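Local coordinates for protein endostatin (Mus musculus, PDB 1KOE) that inhibits angiogenesis as the C-terminal fragment of the collagen XVIII alpha1 chain and probably binds heparin, at residues L73-S76 with W77-F81. Numbering follows the deposited sequence.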
ATOM      1  N   LEU A  73      13.399   2.890   2.253  1.00 10.99           N
ATOM      2  CA  LEU A  73      12.737   2.857   0.938  1.00 11.77           C
ATOM      3  C   LEU A  73      12.604   4.235   0.316  1.00 11.30           C
ATOM      4  O   LEU A  73      12.726   4.392  -0.893  1.00 13.41           O
ATOM      5  CB  LEU A  73      11.336   2.236   1.056  1.00 10.60           C
ATOM      6  CG  LEU A  73      11.245   0.850   1.692  1.00 11.69           C
ATOM      7  CD1 LEU A  73       9.798   0.453   1.787  1.00 15.27           C
ATOM      8  CD2 LEU A  73      12.014  -0.175   0.901  1.00 15.32           C
ATOM      9  N   SER A  74      12.341   5.232   1.145  1.00 12.59           N
ATOM     10  CA  SER A  74      12.159   6.599   0.671  1.00 12.51           C
ATOM     11  C   SER A  74      12.502   7.547   1.824  1.00 12.70           C
ATOM     12  O   SER A  74      12.329   7.199   2.996  1.00 13.12           O
ATOM     13  CB  SER A  74      10.693   6.783   0.218  1.00 12.81           C
ATOM     14  OG  SER A  74      10.415   8.120  -0.131  1.00 17.30           O
ATOM     15  N   PRO A  75      13.045   8.739   1.504  1.00 12.25           N
ATOM     16  CA  PRO A  75      13.412   9.729   2.528  1.00 12.35           C
ATOM     17  C   PRO A  75      12.240  10.307   3.321  1.00 11.21           C
ATOM     18  O   PRO A  75      12.411  10.763   4.458  1.00 13.32           O
ATOM     19  CB  PRO A  75      14.155  10.804   1.721  1.00 14.48           C
ATOM     20  CG  PRO A  75      13.604  10.649   0.327  1.00 13.98           C
ATOM     21  CD  PRO A  75      13.472   9.169   0.158  1.00 13.48           C
ATOM     22  N   SER A  76      11.044  10.241   2.746  1.00 10.85           N
ATOM     23  CA  SER A  76       9.850  10.756   3.403  1.00  9.69           C
ATOM     24  C   SER A  76       8.606  10.282   2.677  1.00 10.77           C
ATOM     25  O   SER A  76       8.666   9.743   1.571  1.00 11.42           O
ATOM     26  CB  SER A  76       9.837  12.288   3.384  1.00 12.14           C
ATOM     27  OG  SER A  76       9.669  12.762   2.058  1.00 12.73           O
ATOM     28  N   TRP A  77       7.470  10.521   3.312  1.00 11.69           N
ATOM     29  CA  TRP A  77       6.166  10.179   2.762  1.00 11.56           C
ATOM     30  C   TRP A  77       5.895  11.093   1.564  1.00 10.01           C
ATOM     31  O   TRP A  77       5.532  10.634   0.485  1.00 11.47           O
ATOM     32  CB  TRP A  77       5.116  10.403   3.855  1.00 12.36           C
ATOM     33  CG  TRP A  77       3.688  10.166   3.446  1.00 11.79           C
ATOM     34  CD1 TRP A  77       2.696  11.110   3.355  1.00 12.27           C
ATOM     35  CD2 TRP A  77       3.050   8.895   3.215  1.00 10.04           C
ATOM     36  NE1 TRP A  77       1.487  10.509   3.107  1.00 10.10           N
ATOM     37  CE2 TRP A  77       1.668   9.150   3.022  1.00 10.39           C
ATOM     38  CE3 TRP A  77       3.513   7.566   3.162  1.00  9.25           C
ATOM     39  CZ2 TRP A  77       0.736   8.121   2.778  1.00  9.77           C
ATOM     40  CZ3 TRP A  77       2.593   6.544   2.918  1.00 10.46           C
ATOM     41  CH2 TRP A  77       1.214   6.830   2.732  1.00 10.11           C
ATOM     42  N   ASP A  78       6.146  12.385   1.744  1.00 10.89           N
ATOM     43  CA  ASP A  78       5.918  13.370   0.690  1.00 11.93           C
ATOM     44  C   ASP A  78       6.639  13.036  -0.594  1.00 11.83           C
ATOM     45  O   ASP A  78       6.120  13.277  -1.680  1.00 14.03           O
ATOM     46  CB  ASP A  78       6.350  14.768   1.144  1.00 12.37           C
ATOM     47  CG  ASP A  78       5.323  15.441   2.013  1.00 21.53           C
ATOM     48  OD1 ASP A  78       4.221  14.879   2.182  1.00 21.13           O
ATOM     49  OD2 ASP A  78       5.630  16.539   2.529  1.00 25.53           O
ATOM     50  N   SER A  79       7.847  12.502  -0.478  1.00 12.12           N
ATOM     51  CA  SER A  79       8.639  12.160  -1.657  1.00 15.57           C
ATOM     52  C   SER A  79       7.921  11.213  -2.597  1.00 13.80           C
ATOM     53  O   SER A  79       8.114  11.262  -3.812  1.00 16.51           O
ATOM     54  CB  SER A  79       9.977  11.540  -1.240  1.00 17.98           C
ATOM     55  OG  SER A  79      10.684  12.449  -0.425  1.00 37.82           O
ATOM     56  N   LEU A  80       7.087  10.343  -2.042  1.00 13.84           N
ATOM     57  CA  LEU A  80       6.353   9.386  -2.866  1.00 16.15           C
ATOM     58  C   LEU A  80       5.260  10.040  -3.718  1.00 15.00           C
ATOM     59  O   LEU A  80       4.907   9.538  -4.789  1.00 15.72           O
ATOM     60  CB  LEU A  80       5.704   8.309  -1.983  1.00 13.80           C
ATOM     61  CG  LEU A  80       6.561   7.365  -1.139  1.00 16.30           C
ATOM     62  CD1 LEU A  80       5.625   6.494  -0.303  1.00 18.85           C
ATOM     63  CD2 LEU A  80       7.443   6.496  -2.016  1.00 19.33           C
ATOM     64  N   PHE A  81       4.751  11.174  -3.249  1.00 14.28           N
ATOM     65  CA  PHE A  81       3.638  11.853  -3.910  1.00 15.74           C
ATOM     66  C   PHE A  81       4.006  13.115  -4.664  1.00 19.66           C
ATOM     67  O   PHE A  81       3.140  13.920  -5.013  1.00 19.44           O
ATOM     68  CB  PHE A  81       2.551  12.140  -2.854  1.00 12.34           C
ATOM     69  CG  PHE A  81       2.119  10.918  -2.110  1.00 12.47           C
ATOM     70  CD1 PHE A  81       1.192  10.037  -2.677  1.00 11.71           C
ATOM     71  CD2 PHE A  81       2.679  10.607  -0.865  1.00 12.13           C
ATOM     72  CE1 PHE A  81       0.837   8.854  -2.018  1.00 12.62           C
ATOM     73  CE2 PHE A  81       2.337   9.441  -0.204  1.00 12.68           C
ATOM     74  CZ  PHE A  81       1.412   8.549  -0.774  1.00 11.54           C
TER
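Ser76 and Ser79 meet through their hydroxyls at the start of a short helical turn that Trp77 opens. With CG of Trp77 anti to the backbone N (chi1 177°), the indole is carried to Tyr52, whose backbone O accepts a hydrogen bond from NE1 and whose ring meets the indole at a shallow angle. Asp78 brushes Ser76 OG with its CB, while OD1 hydrogen-bonds to Tyr52 OH. Ser79 closes the turn: its OG hydrogen-bonds to Ser76 OG at 2.7 Å, a hydroxyl-to-hydroxyl link across three residues. Ser76 OG reaches it from a position between its own backbone N and carbonyl carbon (chi1 68°). Pro75 CG comes to 3.5 Å from the same Ser79 OG. The chain here leaves the outermost strand 72-74 of the mixed sheet, where Leu73 and Ser74 both face Ile65 in a classic beta bulge, and, through the loop residues Pro75 and Ser76, enters a short, weakly bonded helix of about residues 77-80 in the endostatin domain. Ser74 spans this loop: its OG lies 3.6 Å from Ser79 CB and donates to Ser76 O at 2.9 Å, approaching at a C=O...OG angle of 142° and somewhat tilted from the carbonyl plane. Leu80 brings the branch CD2 to 3.9 Å from Ser74 OG, placing a methyl group beside that hydroxyl; its backbone N is bonded to Trp77 O at 3.0 Å. Phe81 brings CE2 over the centre of one face of the Trp77 indole, 3.3 Å from its plane, and meets Tyr52 edge-to-face.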